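Local coordinates for glycosyl hydrolases family 31 family protein (Aspergillus niger, PDB 6DRU), which releases alpha-xylose from the non-reducing terminal glucose of xyloglucan oligosaccharides, as an alpha-xylosidase of glycoside hydrolase family 31, at residues T230-Q233 / R234-A237; I602-Q605 / F606-G610; R615-Y618 / M619-K623. All blocks are in the same frame, centred on the assembly; numbering follows the deposited sequence.

In the fold
All three interactions are local, made between residues a turn or so apart along the chain. Interactions 1 and 2 each hold one helix, 228-239 and 596-609, and these helices touch: Gln233 CG lies 3.4 Å from Thr609 O. Interaction 3 starts at the end of strand 614-615; it does not touch the residues of interactions 1 and 2, but reaches the start of helix 228-239 through Asp229. Interactions 1 and 3 are buried and carry arginines paired with acids: Arg615 has Asp620 inside the contact and Asp229 outside it, whereas Arg234 finds Asp27 outside. Interaction 2 is partly buried, with Leu608 exposed, and relies on backbone and hydroxyl bonds at a helix end.

Interaction 1. Residues T230-Q233 / R234-A237; sequences TLQQ and RISA
Thr230 and Arg234, one turn apart on helix 228-239, run side by side and point the same way. The methyl CG2 of Thr230 sits over the centre of one face of the Arg234 guanidinium, 3.8 Å above its plane. It gets there because CG2 stands anti to the backbone N, while OG1 is left on the other branch to bond Asp227. Gln233 meets the same guanidinium at its edge: Gln233 NE2 lies 3.8 Å from Arg234 NH1, with amide and guanidinium planes 76° apart, and this NE2 is hydrogen-bonded to Glu53. Arg234 NE forms a salt bridge with Asp27, a second restraint on the guanidinium. On another side of the helix, Ile235 CD1 packs against Gln232 NE2 at 3.7 Å; that amide nitrogen bonds the carbonyl of Ala507. Ser236 turns back on the helix (chi1 57°), placing OG 2.9 Å from Gln232 O and 3.0 Å from Gln233 O, and Arg241 NE bonds Ser236 OG. Beneath these side chains runs the ordinary i to i+4 ladder, including Ile235 N to Leu231 O at 2.9 Å. Through Leu231 and Ile235 the helix packs on the adjacent antiparallel strands 176-183 and 187-191 of the eight-stranded mixed sheet, at Met182 and Ala188, while Arg234 lies on Tyr26 and Ala237 joins Ile52 through the backbone.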
loop_
_atom_site.group_PDB
_atom_site.type_symbol
_atom_site.label_atom_id
_atom_site.label_comp_id
_atom_site.label_asym_id
_atom_site.label_seq_id
_atom_site.Cartn_x
_atom_site.Cartn_y
_atom_site.Cartn_z
ATOM N N THR A 230 8.129 -40.420 -17.884
ATOM C CA THR A 230 6.699 -40.326 -17.618
ATOM C C THR A 230 6.343 -38.973 -17.018
ATOM O O THR A 230 5.315 -38.384 -17.373
ATOM C CB THR A 230 6.258 -41.457 -16.690
ATOM O OG1 THR A 230 6.516 -42.718 -17.321
ATOM C CG2 THR A 230 4.772 -41.350 -16.386
ATOM N N LEU A 231 7.176 -38.465 -16.106
ATOM C CA LEU A 231 6.949 -37.136 -15.547
ATOM C C LEU A 231 6.857 -36.087 -16.649
ATOM O O LEU A 231 5.946 -35.250 -16.651
ATOM C CB LEU A 231 8.059 -36.783 -14.556
ATOM C CG LEU A 231 7.981 -37.427 -13.174
ATOM C CD1 LEU A 231 9.181 -37.027 -12.333
ATOM C CD2 LEU A 231 6.688 -37.029 -12.478
ATOM N N GLN A 232 7.788 -36.124 -17.605
ATOM C CA GLN A 232 7.729 -35.193 -18.727
ATOM C C GLN A 232 6.529 -35.470 -19.623
ATOM O O GLN A 232 6.002 -34.545 -20.251
ATOM C CB GLN A 232 9.024 -35.255 -19.536
ATOM C CG GLN A 232 10.225 -34.668 -18.817
ATOM C CD GLN A 232 10.054 -33.192 -18.515
ATOM O OE1 GLN A 232 9.602 -32.421 -19.363
ATOM N NE2 GLN A 232 10.414 -32.790 -17.302
ATOM N N GLN A 233 6.088 -36.728 -19.700
ATOM C CA GLN A 233 4.871 -37.031 -20.445
ATOM C C GLN A 233 3.656 -36.388 -19.789
ATOM O O GLN A 233 2.747 -35.913 -20.481
ATOM C CB GLN A 233 4.679 -38.543 -20.551
ATOM C CG GLN A 233 3.879 -38.991 -21.766
ATOM C CD GLN A 233 3.432 -40.437 -21.662
ATOM O OE1 GLN A 233 4.193 -41.305 -21.236
ATOM N NE2 GLN A 233 2.194 -40.703 -22.058
ATOM N N ARG A 234 3.628 -36.360 -18.454
ATOM C CA ARG A 234 2.513 -35.756 -17.735
ATOM C C ARG A 234 2.578 -34.233 -17.769
ATOM O O ARG A 234 1.544 -33.571 -17.909
ATOM C CB ARG A 234 2.496 -36.254 -16.291
ATOM C CG ARG A 234 2.461 -37.767 -16.152
ATOM C CD ARG A 234 1.068 -38.322 -16.388
ATOM N NE ARG A 234 1.016 -39.767 -16.181
ATOM C CZ ARG A 234 1.093 -40.666 -17.157
ATOM N NH1 ARG A 234 1.228 -40.272 -18.416
ATOM N NH2 ARG A 234 1.034 -41.960 -16.875
ATOM N N ILE A 235 3.780 -33.665 -17.636
ATOM C CA ILE A 235 3.928 -32.212 -17.660
ATOM C C ILE A 235 3.486 -31.659 -19.008
ATOM O O ILE A 235 2.756 -30.663 -19.084
ATOM C CB ILE A 235 5.379 -31.813 -17.335
ATOM C CG1 ILE A 235 5.728 -32.171 -15.889
ATOM C CG2 ILE A 235 5.598 -30.328 -17.583
ATOM C CD1 ILE A 235 7.203 -32.041 -15.569
ATOM N N SER A 236 3.919 -32.303 -20.095
ATOM C CA SER A 236 3.544 -31.847 -21.429
ATOM C C SER A 236 2.052 -32.018 -21.681
ATOM O O SER A 236 1.446 -31.200 -22.380
ATOM C CB SER A 236 4.353 -32.595 -22.487
ATOM O OG SER A 236 4.170 -33.997 -22.375
ATOM N N ALA A 237 1.443 -33.070 -21.128
ATOM C CA ALA A 237 -0.001 -33.226 -21.242
ATOM C C ALA A 237 -0.755 -32.160 -20.460
ATOM O O ALA A 237 -1.913 -31.873 -20.780
ATOM C CB ALA A 237 -0.425 -34.614 -20.766
#

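Interaction 2. Residues I602-Q605 / F606-G610; sequences IFNQ and FHLTG
Gln605 O takes two hydrogen bonds from Thr609 at the last turn of helix 596-609. Thr609 N reaches it at 3.0 Å and almost straight (173°), and Thr609 OG1 at 3.1 Å; the two donors come from opposite faces of the carbonyl plane. The hydroxyl can fold back because OG1 sits between backbone N and carbonyl carbon (chi1 49°). Of the other backbone bonds, Phe606 N to Ile602 O is regular at 3.2 Å, whereas His607 N and Leu608 N each divide weakly between two carbonyls, those of Phe603 and Asn604 and of Asn604 and Gln605. Such sharing is consistent with a helix fraying toward its C-terminus, and Gly610 then leaves helical geometry with positive phi, its N bonding weakly to Phe606 O. Among the side chains, Leu608 CD1 touches two amides, 3.3 Å from Asn604 OD1 and 3.4 Å from Gln605 NE2, the Leu608 side chain crossing both obliquely. The Asn604 amide also runs obliquely to the His607 ring, planes 61° apart, with Asn604 ND2 4.1 Å from His607 CD2; His607 ND1 bonds the carbonyl of Ala242. Apolar and aromatic packing occupies another flank of the helix: Phe603 meets Trp512 and Phe553 edge-to-face and touches Pro245, Phe606 lies on Ala242, and Ile602 touches Pro647.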
loop_
_atom_site.group_PDB
_atom_site.type_symbol
_atom_site.label_atom_id
_atom_site.label_comp_id
_atom_site.label_asym_id
_atom_site.label_seq_id
_atom_site.Cartn_x
_atom_site.Cartn_y
_atom_site.Cartn_z
ATOM N N ILE A 602 13.862 -37.372 -33.383
ATOM C CA ILE A 602 13.786 -37.064 -31.959
ATOM C C ILE A 602 12.914 -35.837 -31.711
ATOM O O ILE A 602 12.308 -35.711 -30.640
ATOM C CB ILE A 602 15.192 -36.886 -31.357
ATOM C CG1 ILE A 602 15.910 -35.684 -31.969
ATOM C CG2 ILE A 602 16.012 -38.153 -31.546
ATOM C CD1 ILE A 602 17.277 -35.422 -31.370
ATOM N N PHE A 603 12.834 -34.918 -32.678
ATOM C CA PHE A 603 11.894 -33.809 -32.557
ATOM C C PHE A 603 10.456 -34.296 -32.652
ATOM O O PHE A 603 9.552 -33.678 -32.076
ATOM C CB PHE A 603 12.168 -32.756 -33.630
ATOM C CG PHE A 603 13.053 -31.634 -33.168
ATOM C CD1 PHE A 603 12.514 -30.525 -32.538
ATOM C CD2 PHE A 603 14.423 -31.684 -33.370
ATOM C CE1 PHE A 603 13.323 -29.488 -32.115
ATOM C CE2 PHE A 603 15.236 -30.649 -32.947
ATOM C CZ PHE A 603 14.686 -29.550 -32.319
ATOM N N ASN A 604 10.229 -35.401 -33.364
ATOM C CA ASN A 604 8.882 -35.943 -33.484
ATOM C C ASN A 604 8.436 -36.608 -32.187
ATOM O O ASN A 604 7.269 -36.493 -31.795
ATOM C CB ASN A 604 8.823 -36.932 -34.648
ATOM C CG ASN A 604 7.450 -37.549 -34.822
ATOM O OD1 ASN A 604 7.177 -38.635 -34.308
ATOM N ND2 ASN A 604 6.576 -36.857 -35.544
ATOM N N GLN A 605 9.351 -37.304 -31.504
ATOM C CA GLN A 605 8.998 -37.923 -30.230
ATOM C C GLN A 605 8.747 -36.885 -29.146
ATOM O O GLN A 605 7.888 -37.092 -28.280
ATOM C CB GLN A 605 10.089 -38.899 -29.797
ATOM C CG GLN A 605 9.847 -40.301 -30.303
ATOM C CD GLN A 605 8.570 -40.894 -29.751
ATOM O OE1 GLN A 605 8.342 -40.889 -28.541
ATOM N NE2 GLN A 605 7.717 -41.393 -30.638
ATOM N N PHE A 606 9.484 -35.773 -29.168
ATOM C CA PHE A 606 9.162 -34.658 -28.284
ATOM C C PHE A 606 7.774 -34.111 -28.584
ATOM O O PHE A 606 7.085 -33.623 -27.680
ATOM C CB PHE A 606 10.219 -33.560 -28.416
ATOM C CG PHE A 606 10.008 -32.400 -27.484
ATOM C CD1 PHE A 606 9.996 -32.591 -26.112
ATOM C CD2 PHE A 606 9.846 -31.117 -27.977
ATOM C CE1 PHE A 606 9.809 -31.525 -25.250
ATOM C CE2 PHE A 606 9.665 -30.048 -27.119
ATOM C CZ PHE A 606 9.641 -30.254 -25.756
ATOM N N HIS A 607 7.346 -34.193 -29.846
ATOM C CA HIS A 607 6.020 -33.723 -30.223
ATOM C C HIS A 607 4.921 -34.670 -29.753
ATOM O O HIS A 607 3.795 -34.228 -29.497
ATOM C CB HIS A 607 5.953 -33.536 -31.740
ATOM C CG HIS A 607 4.579 -33.699 -32.311
ATOM N ND1 HIS A 607 3.554 -32.814 -32.051
ATOM C CD2 HIS A 607 4.059 -34.646 -33.128
ATOM C CE1 HIS A 607 2.464 -33.208 -32.684
ATOM N NE2 HIS A 607 2.743 -34.318 -33.345
ATOM N N LEU A 608 5.224 -35.962 -29.614
ATOM C CA LEU A 608 4.187 -36.932 -29.280
ATOM C C LEU A 608 4.055 -37.170 -27.781
ATOM O O LEU A 608 2.936 -37.210 -27.259
ATOM C CB LEU A 608 4.469 -38.267 -29.973
ATOM C CG LEU A 608 4.554 -38.297 -31.500
ATOM C CD1 LEU A 608 5.056 -39.654 -31.962
ATOM C CD2 LEU A 608 3.207 -37.985 -32.126
ATOM N N THR A 609 5.172 -37.328 -27.074
ATOM C CA THR A 609 5.153 -37.701 -25.666
ATOM C C THR A 609 5.823 -36.681 -24.757
ATOM O O THR A 609 5.848 -36.887 -23.539
ATOM C CB THR A 609 5.810 -39.075 -25.461
ATOM O OG1 THR A 609 7.078 -39.111 -26.129
ATOM C CG2 THR A 609 4.916 -40.178 -26.007
ATOM N N GLY A 610 6.387 -35.609 -25.307
ATOM C CA GLY A 610 7.262 -34.762 -24.522
ATOM C C GLY A 610 8.585 -35.415 -24.205
ATOM O O GLY A 610 9.216 -35.074 -23.199
#

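Interaction 3. Residues R615-Y618 / M619-K623; sequences RPLY and MDFEK
Arg615 grips Asp620 side-on with two nitrogens, one to each carboxylate oxygen. Arg615 NE donates to Asp620 OD2 at 2.9 Å along a nearly straight line (168°), near the guanidinium plane, on the syn side of OD2 but tilted out of the carboxylate plane. Arg615 NH2 reaches Asp620 OD1 at 3.0 Å, coming from above the carboxylate plane; the two flat groups are turned 31° apart. Met619 supplies the apolar cover: its terminal methyl CE lies over the centre of one guanidinium face, 3.9 Å above it, and also meets Arg615 CB at 3.5 Å and Pro616 CD at 3.6 Å. A bend at chi3 of Met619 (-58°) brings CE there, while Met619 CG leans on Tyr618 CE1 at 3.5 Å. Behind this layer the chain turns into the short helix: Met619 N bonds Pro616 O and Phe621 N bonds Leu617 O, both at 3.1 Å. Outside the two segments, Asp229 forms a further salt bridge with Arg615 NH2 and the carbonyl of Ser612 takes Arg615 NH1, so the guanidinium meets two acids. Tyr618 stacks on Tyr150. Within the GH31 C-terminal domain, Arg615 pairs through its backbone with Met644 of strand 643-645, and Leu617 and Phe621 rest on Ile628 of helix 628-633; Pro616 and Tyr618 touch Leu503 and Ala507 of helix 492-508, joining this domain to the TIM barrel.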
loop_
_atom_site.group_PDB
_atom_site.type_symbol
_atom_site.label_atom_id
_atom_site.label_comp_id
_atom_site.label_asym_id
_atom_site.label_seq_id
_atom_site.Cartn_x
_atom_site.Cartn_y
_atom_site.Cartn_z
ATOM N N ARG A 615 19.091 -34.531 -22.993
ATOM C CA ARG A 615 18.638 -35.289 -21.835
ATOM C C ARG A 615 19.702 -35.318 -20.749
ATOM O O ARG A 615 20.803 -35.846 -20.982
ATOM C CB ARG A 615 18.275 -36.715 -22.261
ATOM C CG ARG A 615 17.228 -36.773 -23.364
ATOM C CD ARG A 615 17.050 -38.179 -23.917
ATOM N NE ARG A 615 16.556 -39.116 -22.913
ATOM C CZ ARG A 615 15.289 -39.193 -22.519
ATOM N NH1 ARG A 615 14.379 -38.383 -23.042
ATOM N NH2 ARG A 615 14.934 -40.079 -21.599
ATOM N N PRO A 616 19.431 -34.775 -19.564
ATOM C CA PRO A 616 20.351 -34.975 -18.441
ATOM C C PRO A 616 20.464 -36.452 -18.096
ATOM O O PRO A 616 19.544 -37.240 -18.330
ATOM C CB PRO A 616 19.706 -34.174 -17.304
ATOM C CG PRO A 616 18.276 -34.000 -17.714
ATOM C CD PRO A 616 18.294 -33.914 -19.204
ATOM N N LEU A 617 21.613 -36.821 -17.528
ATOM C CA LEU A 617 21.957 -38.232 -17.376
ATOM C C LEU A 617 21.032 -38.978 -16.421
ATOM O O LEU A 617 20.944 -40.206 -16.509
ATOM C CB LEU A 617 23.405 -38.375 -16.902
ATOM C CG LEU A 617 24.472 -37.884 -17.883
ATOM C CD1 LEU A 617 25.868 -38.156 -17.346
ATOM C CD2 LEU A 617 24.282 -38.526 -19.250
ATOM N N TYR A 618 20.339 -38.279 -15.519
ATOM C CA TYR A 618 19.461 -38.979 -14.590
ATOM C C TYR A 618 18.225 -39.547 -15.273
ATOM O O TYR A 618 17.602 -40.469 -14.736
ATOM C CB TYR A 618 19.047 -38.057 -13.436
ATOM C CG TYR A 618 18.322 -36.790 -13.845
ATOM C CD1 TYR A 618 16.982 -36.817 -14.213
ATOM C CD2 TYR A 618 18.972 -35.563 -13.836
ATOM C CE1 TYR A 618 16.316 -35.664 -14.578
ATOM C CE2 TYR A 618 18.312 -34.402 -14.196
ATOM C CZ TYR A 618 16.985 -34.460 -14.568
ATOM O OH TYR A 618 16.321 -33.311 -14.931
ATOM N N MET A 619 17.859 -39.030 -16.447
ATOM C CA MET A 619 16.639 -39.494 -17.096
ATOM C C MET A 619 16.810 -40.872 -17.719
ATOM O O MET A 619 15.824 -41.598 -17.887
ATOM C CB MET A 619 16.193 -38.490 -18.156
ATOM C CG MET A 619 15.579 -37.231 -17.577
ATOM S SD MET A 619 14.495 -36.405 -18.751
ATOM C CE MET A 619 15.645 -36.147 -20.077
ATOM N N ASP A 620 18.040 -41.249 -18.072
ATOM C CA ASP A 620 18.286 -42.521 -18.735
ATOM C C ASP A 620 19.098 -43.513 -17.914
ATOM O O ASP A 620 19.053 -44.710 -18.214
ATOM C CB ASP A 620 19.008 -42.294 -20.072
ATOM C CG ASP A 620 18.064 -41.866 -21.182
ATOM O OD1 ASP A 620 16.903 -42.330 -21.190
ATOM O OD2 ASP A 620 18.488 -41.073 -22.050
ATOM N N PHE A 621 19.825 -43.063 -16.886
ATOM C CA PHE A 621 20.734 -43.954 -16.175
ATOM C C PHE A 621 20.640 -43.824 -14.659
ATOM O O PHE A 621 21.559 -44.256 -13.955
ATOM C CB PHE A 621 22.183 -43.721 -16.620
ATOM C CG PHE A 621 22.369 -43.682 -18.112
ATOM C CD1 PHE A 621 22.267 -44.838 -18.869
ATOM C CD2 PHE A 621 22.666 -42.492 -18.757
ATOM C CE1 PHE A 621 22.442 -44.806 -20.242
ATOM C CE2 PHE A 621 22.845 -42.455 -20.132
ATOM C CZ PHE A 621 22.732 -43.614 -20.874
ATOM N N GLU A 622 19.567 -43.235 -14.125
ATOM C CA GLU A 622 19.401 -43.260 -12.674
ATOM C C GLU A 622 18.968 -44.641 -12.202
ATOM O O GLU A 622 19.465 -45.140 -11.186
ATOM C CB GLU A 622 18.392 -42.212 -12.211
ATOM C CG GLU A 622 18.453 -41.978 -10.705
ATOM C CD GLU A 622 17.231 -41.273 -10.157
ATOM O OE1 GLU A 622 16.159 -41.912 -10.088
ATOM O OE2 GLU A 622 17.343 -40.087 -9.783
ATOM N N LYS A 623 18.033 -45.267 -12.923
ATOM C CA LYS A 623 17.651 -46.639 -12.612
ATOM C C LYS A 623 18.849 -47.575 -12.692
ATOM O O LYS A 623 18.959 -48.525 -11.908
ATOM C CB LYS A 623 16.559 -47.111 -13.572
ATOM C CG LYS A 623 15.181 -46.527 -13.320
ATOM C CD LYS A 623 14.285 -46.737 -14.536
ATOM C CE LYS A 623 12.816 -46.816 -14.152
ATOM N NZ LYS A 623 11.950 -47.012 -15.349
#